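Long-range contacts in halogenase (Chondromyces crocatus, PDB 3E1T), which is an FAD-dependent halogenase of chondrochloren biosynthesis, probably using reduced flavin and oxygen to chlorinate its substrate: residues R185-N189 with L362-Y366; F196-L202 with E264-T270. All coordinates share one frame; numbering follows the deposited sequence.

Contact 1: residues R185-N189 with L362-Y366; sequences RFFQN and LVAFY
Phe-186 and Phe-187 both turn a ring edge toward the face of Tyr-366, and this aromatic cluster is the heart of a wholly buried contact. The Phe-187 pair is a T-shaped (edge-to-face) stack, its centroids 5.5 Å apart and its planes at 81°; Phe-187 CE1 reaches Tyr-366 CE1 at 3.7 Å. The Phe-186 pair is steep too, at 82°, but more offset, and Phe-186 CE2 lies 3.7 Å from Tyr-366 CB, which sits at the edge of the phenylalanine ring. The two side chains leave the turn with different first torsions: in Phe-186 the ring carbon CG stands opposite the backbone N (chi1 -168°), whereas in Phe-187 it stands opposite the carbonyl carbon. Within the turn, Phe-186 CD2 lies over the centre of the Phe-187 ring.

Aliphatic packing completes the apolar surface. Val-363 divides its branches between the phenylalanines: CG1 makes a CH-pi contact over the face of Phe-186, 4.2 Å from the ring centroid, and Val-363 CG2 touches Phe-187 CZ at 4.0 Å. On the preceding helical residue, Leu-362 CB meets Phe-187 CZ at 3.7 Å.

The hydroxyl of Tyr-366 carries the polar end of the cluster. Tyr-366 OH, with the Asn-189 side chain as a neighbour, is hydrogen-bonded to Asp-309 and Trp-219, which would restrain the rotation of the ring that receives the two phenylalanine edges, while Tyr-359 adds another edge-to-face partner for Phe-187.

Two inverse gamma turns, centred on Phe-187 and Gln-188, shape the loop between strands 181-183 and 189-197, so that the arrangement is an aromatic cluster packing a turn against the long helix 340-368.

Contact 2: residues F196-L202 with E264-T270; sequences FENGKRL and EYLAPAT
Glu-197 and Thr-270 form an antiparallel hydrogen-bonded pair. Glu-197 N gives a nearly straight bond of 2.7 Å to Thr-270 O, and Thr-270 N returns one of 3.0 Å to Glu-197 O; their side chains run alongside each other. A third backbone bond, 2.9 Å from Lys-200 N to Tyr-265 O, fastens the departing loop to the helix.

Side chains extend this backbone grip. Leu-266 CD1 stands over the centre of the Phe-196 ring, 3.9 Å from the centroid, in a CH-pi contact, while Leu-266 CD2 packs on Phe-196 CB. Lys-200 CB lies over one face of the Tyr-265 ring, toward its rim, and Leu-202 CD2 lies 3.5 Å from Tyr-265 OH. Farther along the lysine, Lys-200 CG rests on Pro-268 CG, and beyond it the bend at chi3 (-67°) leads to a salt bridge of 2.6 Å between Lys-200 NZ and Glu-264 OE2.

Behind these contacts, a type I turn from Leu-266 to Ala-269, closed by Ala-269 N to Leu-266 O, brings the chain from helix to strand. Tyr-222 and Tyr-265 meet edge-to-face, and the Tyr-222 hydroxyl is hydrogen-bonded to Lys-200 O; Arg-201 is held by Ser-226 and Thr-230. The pairing thus places short strand 270-271 against the end of strand 189-197, where Phe-196 and Leu-266 both touch Ile-256 of helix 248-257 and Val-232 of strand 229-237.

Strand 189-197 connects the two contacts: Asn-189 at its start belongs to contact 1, and Phe-196 and Glu-197 at its end belong to contact 2. Their centres are 28 Å apart and their nearest atoms about 14 Å, so they do not touch; along the chain, contact 2 is nested within the loop closed by contact 1. In this strand of the mixed sheet, the turn leading into it packs on helix 340-368, and its far end pairs with the segment leaving helix 260-266. Contact 1 is nearer the flavin, with the Asn-189 side chain about 8 Å from FAD, whereas the Phe-196 side chain in contact 2 is about 14 Å away.

Contact 1: residues R185-N189 with L362-Y366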
ATOM      1  N   ARG A 185       0.267   8.485 -14.334  1.00 30.28           N
ATOM      2  CA  ARG A 185       1.436   9.054 -15.015  1.00 31.37           C
ATOM      3  C   ARG A 185       2.380   9.821 -14.064  1.00 30.43           C
ATOM      4  O   ARG A 185       3.550  10.051 -14.381  1.00 30.77           O
ATOM      5  CB  ARG A 185       0.996   9.924 -16.196  1.00 32.42           C
ATOM      6  CG  ARG A 185       0.252   9.124 -17.245  1.00 36.36           C
ATOM      7  CD  ARG A 185      -0.052   9.921 -18.514  1.00 44.26           C
ATOM      8  NE  ARG A 185      -1.363   9.546 -19.055  1.00 49.51           N
ATOM      9  CZ  ARG A 185      -1.631   8.431 -19.740  1.00 52.29           C
ATOM     10  NH1 ARG A 185      -0.678   7.540 -20.002  1.00 53.63           N
ATOM     11  NH2 ARG A 185      -2.872   8.206 -20.166  1.00 53.48           N
ATOM     12  N   PHE A 186       1.879  10.191 -12.893  1.00 29.26           N
ATOM     13  CA  PHE A 186       2.688  10.902 -11.904  1.00 28.03           C
ATOM     14  C   PHE A 186       3.701   9.997 -11.215  1.00 27.85           C
ATOM     15  O   PHE A 186       4.874  10.326 -11.147  1.00 27.53           O
ATOM     16  CB  PHE A 186       1.808  11.581 -10.854  1.00 27.85           C
ATOM     17  CG  PHE A 186       2.564  12.556  -9.980  1.00 27.89           C
ATOM     18  CD1 PHE A 186       2.771  13.864 -10.403  1.00 27.25           C
ATOM     19  CD2 PHE A 186       3.094  12.151  -8.755  1.00 26.26           C
ATOM     20  CE1 PHE A 186       3.489  14.765  -9.608  1.00 27.50           C
ATOM     21  CE2 PHE A 186       3.818  13.030  -7.954  1.00 27.53           C
ATOM     22  CZ  PHE A 186       4.012  14.349  -8.383  1.00 27.32           C
ATOM     23  N   PHE A 187       3.227   8.874 -10.670  1.00 26.91           N
ATOM     24  CA  PHE A 187       4.074   7.952  -9.928  1.00 26.18           C
ATOM     25  C   PHE A 187       4.696   6.906 -10.855  1.00 26.73           C
ATOM     26  O   PHE A 187       4.602   5.704 -10.615  1.00 25.92           O
ATOM     27  CB  PHE A 187       3.275   7.301  -8.786  1.00 25.38           C
ATOM     28  CG  PHE A 187       2.701   8.298  -7.806  1.00 23.93           C
ATOM     29  CD1 PHE A 187       3.512   8.899  -6.849  1.00 22.37           C
ATOM     30  CD2 PHE A 187       1.369   8.658  -7.868  1.00 22.26           C
ATOM     31  CE1 PHE A 187       2.995   9.832  -5.956  1.00 22.97           C
ATOM     32  CE2 PHE A 187       0.833   9.576  -6.973  1.00 22.22           C
ATOM     33  CZ  PHE A 187       1.661  10.153  -5.999  1.00 23.37           C
ATOM     34  N   GLN A 188       5.352   7.390 -11.904  1.00 27.29           N
ATOM     35  CA  GLN A 188       5.982   6.539 -12.907  1.00 28.76           C
ATOM     36  C   GLN A 188       7.404   6.235 -12.452  1.00 28.15           C
ATOM     37  O   GLN A 188       8.387   6.716 -13.034  1.00 27.78           O
ATOM     38  CB  GLN A 188       5.974   7.259 -14.255  1.00 29.15           C
ATOM     39  CG  GLN A 188       6.075   6.355 -15.470  1.00 34.37           C
ATOM     40  CD  GLN A 188       5.698   7.088 -16.750  1.00 39.29           C
ATOM     41  OE1 GLN A 188       4.559   7.544 -16.906  1.00 41.80           O
ATOM     42  NE2 GLN A 188       6.660   7.229 -17.661  1.00 41.55           N
ATOM     43  N   ASN A 189       7.490   5.437 -11.388  1.00 28.19           N
ATOM     44  CA  ASN A 189       8.732   5.195 -10.680  1.00 28.17           C
ATOM     45  C   ASN A 189       9.030   3.703 -10.644  1.00 28.63           C
ATOM     46  O   ASN A 189       8.126   2.878 -10.830  1.00 28.61           O
ATOM     47  CB  ASN A 189       8.639   5.702  -9.233  1.00 28.16           C
ATOM     48  CG  ASN A 189       8.074   7.112  -9.113  1.00 28.03           C
ATOM     49  OD1 ASN A 189       7.444   7.449  -8.099  1.00 27.83           O
ATOM     50  ND2 ASN A 189       8.313   7.948 -10.119  1.00 26.29           N
ATOM     51  N   LEU A 362       0.203  12.734  -1.567  1.00 26.26           N
ATOM     52  CA  LEU A 362       1.523  12.325  -2.049  1.00 26.53           C
ATOM     53  C   LEU A 362       1.986  13.131  -3.258  1.00 26.30           C
ATOM     54  O   LEU A 362       3.182  13.358  -3.396  1.00 27.31           O
ATOM     55  CB  LEU A 362       1.600  10.827  -2.345  1.00 25.94           C
ATOM     56  CG  LEU A 362       1.476   9.808  -1.192  1.00 27.57           C
ATOM     57  CD1 LEU A 362       2.048   8.477  -1.662  1.00 27.87           C
ATOM     58  CD2 LEU A 362       2.136  10.221   0.099  1.00 26.60           C
ATOM     59  N   VAL A 363       1.059  13.509  -4.146  1.00 26.09           N
ATOM     60  CA  VAL A 363       1.360  14.416  -5.269  1.00 25.58           C
ATOM     61  C   VAL A 363       1.920  15.723  -4.674  1.00 26.55           C
ATOM     62  O   VAL A 363       3.009  16.160  -5.053  1.00 27.09           O
ATOM     63  CB  VAL A 363       0.118  14.700  -6.204  1.00 25.45           C
ATOM     64  CG1 VAL A 363       0.425  15.831  -7.243  1.00 25.03           C
ATOM     65  CG2 VAL A 363      -0.335  13.441  -6.954  1.00 23.22           C
ATOM     66  N   ALA A 364       1.203  16.322  -3.718  1.00 27.32           N
ATOM     67  CA  ALA A 364       1.689  17.553  -3.067  1.00 28.03           C
ATOM     68  C   ALA A 364       3.019  17.351  -2.313  1.00 28.59           C
ATOM     69  O   ALA A 364       3.874  18.244  -2.320  1.00 28.63           O
ATOM     70  CB  ALA A 364       0.608  18.170  -2.149  1.00 28.38           C
ATOM     71  N   PHE A 365       3.205  16.175  -1.697  1.00 28.46           N
ATOM     72  CA  PHE A 365       4.441  15.864  -0.976  1.00 28.08           C
ATOM     73  C   PHE A 365       5.648  15.722  -1.906  1.00 28.35           C
ATOM     74  O   PHE A 365       6.734  16.233  -1.598  1.00 28.12           O
ATOM     75  CB  PHE A 365       4.292  14.611  -0.103  1.00 27.65           C
ATOM     76  CG  PHE A 365       5.396  14.443   0.899  1.00 27.67           C
ATOM     77  CD1 PHE A 365       5.491  15.293   2.004  1.00 26.35           C
ATOM     78  CD2 PHE A 365       6.351  13.454   0.745  1.00 24.12           C
ATOM     79  CE1 PHE A 365       6.515  15.144   2.932  1.00 24.23           C
ATOM     80  CE2 PHE A 365       7.370  13.303   1.679  1.00 24.33           C
ATOM     81  CZ  PHE A 365       7.449  14.155   2.768  1.00 25.44           C
ATOM     82  N   TYR A 366       5.470  15.013  -3.022  1.00 27.67           N
ATOM     83  CA  TYR A 366       6.487  14.975  -4.074  1.00 27.75           C
ATOM     84  C   TYR A 366       6.817  16.388  -4.605  1.00 29.46           C
ATOM     85  O   TYR A 366       7.984  16.719  -4.807  1.00 28.89           O
ATOM     86  CB  TYR A 366       6.025  14.091  -5.229  1.00 26.23           C
ATOM     87  CG  TYR A 366       6.464  12.644  -5.136  1.00 24.06           C
ATOM     88  CD1 TYR A 366       5.821  11.751  -4.291  1.00 22.60           C
ATOM     89  CD2 TYR A 366       7.533  12.173  -5.900  1.00 22.45           C
ATOM     90  CE1 TYR A 366       6.233  10.394  -4.216  1.00 21.46           C
ATOM     91  CE2 TYR A 366       7.934  10.848  -5.842  1.00 23.93           C
ATOM     92  CZ  TYR A 366       7.270   9.961  -4.997  1.00 21.87           C
ATOM     93  OH  TYR A 366       7.691   8.651  -4.926  1.00 23.22           O
TER

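Contact 2: residues F196-L202 with E264-T270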
ATOM      1  N   PHE A 196      20.436  -5.009   4.233  1.00 39.29           N
ATOM      2  CA  PHE A 196      21.777  -4.760   4.747  1.00 40.21           C
ATOM      3  C   PHE A 196      21.858  -5.161   6.220  1.00 41.06           C
ATOM      4  O   PHE A 196      20.891  -5.011   6.971  1.00 40.99           O
ATOM      5  CB  PHE A 196      22.152  -3.287   4.534  1.00 40.21           C
ATOM      6  CG  PHE A 196      22.306  -2.902   3.079  1.00 40.63           C
ATOM      7  CD1 PHE A 196      23.570  -2.815   2.505  1.00 40.33           C
ATOM      8  CD2 PHE A 196      21.186  -2.639   2.280  1.00 40.52           C
ATOM      9  CE1 PHE A 196      23.725  -2.467   1.159  1.00 41.32           C
ATOM     10  CE2 PHE A 196      21.325  -2.295   0.937  1.00 40.15           C
ATOM     11  CZ  PHE A 196      22.597  -2.208   0.373  1.00 40.71           C
ATOM     12  N   GLU A 197      23.009  -5.696   6.615  1.00 42.24           N
ATOM     13  CA  GLU A 197      23.257  -6.075   8.004  1.00 43.57           C
ATOM     14  C   GLU A 197      24.231  -5.104   8.654  1.00 43.60           C
ATOM     15  O   GLU A 197      25.220  -4.721   8.033  1.00 43.42           O
ATOM     16  CB  GLU A 197      23.827  -7.495   8.089  1.00 43.97           C
ATOM     17  CG  GLU A 197      22.778  -8.591   8.000  1.00 46.44           C
ATOM     18  CD  GLU A 197      23.383  -9.963   7.741  1.00 49.56           C
ATOM     19  OE1 GLU A 197      24.387 -10.050   6.997  1.00 50.89           O
ATOM     20  OE2 GLU A 197      22.852 -10.958   8.280  1.00 51.40           O
ATOM     21  N   ASN A 198      23.924  -4.713   9.892  1.00 43.94           N
ATOM     22  CA  ASN A 198      24.819  -3.923  10.763  1.00 44.54           C
ATOM     23  C   ASN A 198      24.909  -2.438  10.417  1.00 44.46           C
ATOM     24  O   ASN A 198      25.922  -1.777  10.696  1.00 44.66           O
ATOM     25  CB  ASN A 198      26.216  -4.564  10.867  1.00 44.70           C
ATOM     26  CG  ASN A 198      26.164  -5.993  11.376  1.00 45.71           C
ATOM     27  OD1 ASN A 198      26.713  -6.908  10.750  1.00 48.44           O
ATOM     28  ND2 ASN A 198      25.496  -6.196  12.509  1.00 45.40           N
ATOM     29  N   GLY A 199      23.841  -1.914   9.820  1.00 44.13           N
ATOM     30  CA  GLY A 199      23.766  -0.495   9.494  1.00 43.25           C
ATOM     31  C   GLY A 199      23.375   0.344  10.691  1.00 42.81           C
ATOM     32  O   GLY A 199      22.822  -0.162  11.676  1.00 42.11           O
ATOM     33  N   LYS A 200      23.641   1.641  10.592  1.00 42.48           N
ATOM     34  CA  LYS A 200      23.376   2.555  11.689  1.00 43.01           C
ATOM     35  C   LYS A 200      21.885   2.787  11.874  1.00 43.06           C
ATOM     36  O   LYS A 200      21.063   2.362  11.052  1.00 42.41           O
ATOM     37  CB  LYS A 200      24.090   3.891  11.469  1.00 43.29           C
ATOM     38  CG  LYS A 200      25.597   3.766  11.243  1.00 44.73           C
ATOM     39  CD  LYS A 200      26.337   5.001  11.724  1.00 45.56           C
ATOM     40  CE  LYS A 200      26.001   6.221  10.884  1.00 47.24           C
ATOM     41  NZ  LYS A 200      26.470   7.479  11.529  1.00 48.60           N
ATOM     42  N   ARG A 201      21.551   3.471  12.961  1.00 43.29           N
ATOM     43  CA  ARG A 201      20.173   3.774  13.304  1.00 43.76           C
ATOM     44  C   ARG A 201      19.982   5.265  13.576  1.00 44.18           C
ATOM     45  O   ARG A 201      20.947   5.997  13.836  1.00 44.07           O
ATOM     46  CB  ARG A 201      19.747   2.947  14.518  1.00 43.69           C
ATOM     47  CG  ARG A 201      19.823   1.429  14.304  1.00 44.46           C
ATOM     48  CD  ARG A 201      18.481   0.904  13.846  1.00 44.89           C
ATOM     49  NE  ARG A 201      18.499  -0.487  13.390  1.00 45.15           N
ATOM     50  CZ  ARG A 201      18.817  -0.874  12.157  1.00 43.72           C
ATOM     51  NH1 ARG A 201      19.182   0.014  11.246  1.00 42.90           N
ATOM     52  NH2 ARG A 201      18.760  -2.154  11.831  1.00 44.64           N
ATOM     53  N   LEU A 202      18.729   5.710  13.500  1.00 44.42           N
ATOM     54  CA  LEU A 202      18.364   7.078  13.858  1.00 44.83           C
ATOM     55  C   LEU A 202      18.606   7.330  15.353  1.00 45.20           C
ATOM     56  O   LEU A 202      18.554   6.387  16.156  1.00 45.26           O
ATOM     57  CB  LEU A 202      16.905   7.365  13.476  1.00 44.63           C
ATOM     58  CG  LEU A 202      16.575   7.498  11.977  1.00 44.51           C
ATOM     59  CD1 LEU A 202      15.077   7.455  11.760  1.00 44.43           C
ATOM     60  CD2 LEU A 202      17.162   8.764  11.345  1.00 43.66           C
ATOM     61  N   GLU A 264      26.300   7.171   4.677  1.00 42.61           N
ATOM     62  CA  GLU A 264      26.851   7.077   6.027  1.00 43.24           C
ATOM     63  C   GLU A 264      26.190   5.980   6.875  1.00 43.08           C
ATOM     64  O   GLU A 264      26.880   5.229   7.572  1.00 43.25           O
ATOM     65  CB  GLU A 264      26.884   8.442   6.732  1.00 43.54           C
ATOM     66  CG  GLU A 264      25.580   8.939   7.301  1.00 45.20           C
ATOM     67  CD  GLU A 264      25.791   9.774   8.564  1.00 47.24           C
ATOM     68  OE1 GLU A 264      25.676  11.018   8.484  1.00 48.61           O
ATOM     69  OE2 GLU A 264      26.076   9.187   9.634  1.00 46.51           O
ATOM     70  N   TYR A 265      24.868   5.843   6.783  1.00 42.40           N
ATOM     71  CA  TYR A 265      24.186   4.820   7.567  1.00 41.91           C
ATOM     72  C   TYR A 265      24.582   3.407   7.165  1.00 41.99           C
ATOM     73  O   TYR A 265      24.488   2.487   7.985  1.00 41.70           O
ATOM     74  CB  TYR A 265      22.665   5.002   7.524  1.00 41.72           C
ATOM     75  CG  TYR A 265      22.133   5.999   8.533  1.00 42.14           C
ATOM     76  CD1 TYR A 265      22.711   7.261   8.666  1.00 42.06           C
ATOM     77  CD2 TYR A 265      21.049   5.687   9.345  1.00 42.01           C
ATOM     78  CE1 TYR A 265      22.234   8.181   9.575  1.00 42.26           C
ATOM     79  CE2 TYR A 265      20.562   6.605  10.273  1.00 42.35           C
ATOM     80  CZ  TYR A 265      21.163   7.853  10.375  1.00 42.30           C
ATOM     81  OH  TYR A 265      20.697   8.778  11.272  1.00 42.99           O
ATOM     82  N   LEU A 266      25.039   3.233   5.924  1.00 41.78           N
ATOM     83  CA  LEU A 266      25.416   1.897   5.434  1.00 42.28           C
ATOM     84  C   LEU A 266      26.922   1.617   5.389  1.00 42.79           C
ATOM     85  O   LEU A 266      27.336   0.484   5.104  1.00 42.79           O
ATOM     86  CB  LEU A 266      24.769   1.595   4.070  1.00 41.86           C
ATOM     87  CG  LEU A 266      23.235   1.456   4.036  1.00 41.58           C
ATOM     88  CD1 LEU A 266      22.755   1.232   2.619  1.00 39.45           C
ATOM     89  CD2 LEU A 266      22.706   0.343   4.958  1.00 40.16           C
ATOM     90  N   ALA A 267      27.730   2.632   5.687  1.00 43.05           N
ATOM     91  CA  ALA A 267      29.183   2.467   5.774  1.00 44.02           C
ATOM     92  C   ALA A 267      29.617   1.285   6.663  1.00 44.11           C
ATOM     93  O   ALA A 267      30.473   0.501   6.247  1.00 44.46           O
ATOM     94  CB  ALA A 267      29.870   3.778   6.203  1.00 43.81           C
ATOM     95  N   PRO A 268      29.027   1.141   7.871  1.00 44.38           N
ATOM     96  CA  PRO A 268      29.373  -0.023   8.699  1.00 44.86           C
ATOM     97  C   PRO A 268      28.787  -1.346   8.207  1.00 45.31           C
ATOM     98  O   PRO A 268      29.113  -2.402   8.757  1.00 44.96           O
ATOM     99  CB  PRO A 268      28.770   0.316  10.074  1.00 44.39           C
ATOM    100  CG  PRO A 268      28.366   1.731  10.009  1.00 44.67           C
ATOM    101  CD  PRO A 268      28.081   2.024   8.573  1.00 44.70           C
ATOM    102  N   ALA A 269      27.955  -1.285   7.167  1.00 46.01           N
ATOM    103  CA  ALA A 269      27.082  -2.406   6.824  1.00 46.63           C
ATOM    104  C   ALA A 269      27.603  -3.317   5.728  1.00 46.93           C
ATOM    105  O   ALA A 269      28.371  -2.908   4.852  1.00 47.01           O
ATOM    106  CB  ALA A 269      25.662  -1.906   6.486  1.00 46.50           C
ATOM    107  N   THR A 270      27.185  -4.573   5.812  1.00 47.39           N
ATOM    108  CA  THR A 270      27.402  -5.535   4.748  1.00 48.29           C
ATOM    109  C   THR A 270      26.043  -5.952   4.196  1.00 48.52           C
ATOM    110  O   THR A 270      25.077  -6.123   4.946  1.00 48.50           O
ATOM    111  CB  THR A 270      28.214  -6.770   5.224  1.00 48.16           C
ATOM    112  OG1 THR A 270      28.319  -7.716   4.154  1.00 48.93           O
ATOM    113  CG2 THR A 270      27.560  -7.440   6.427  1.00 48.48           C
TER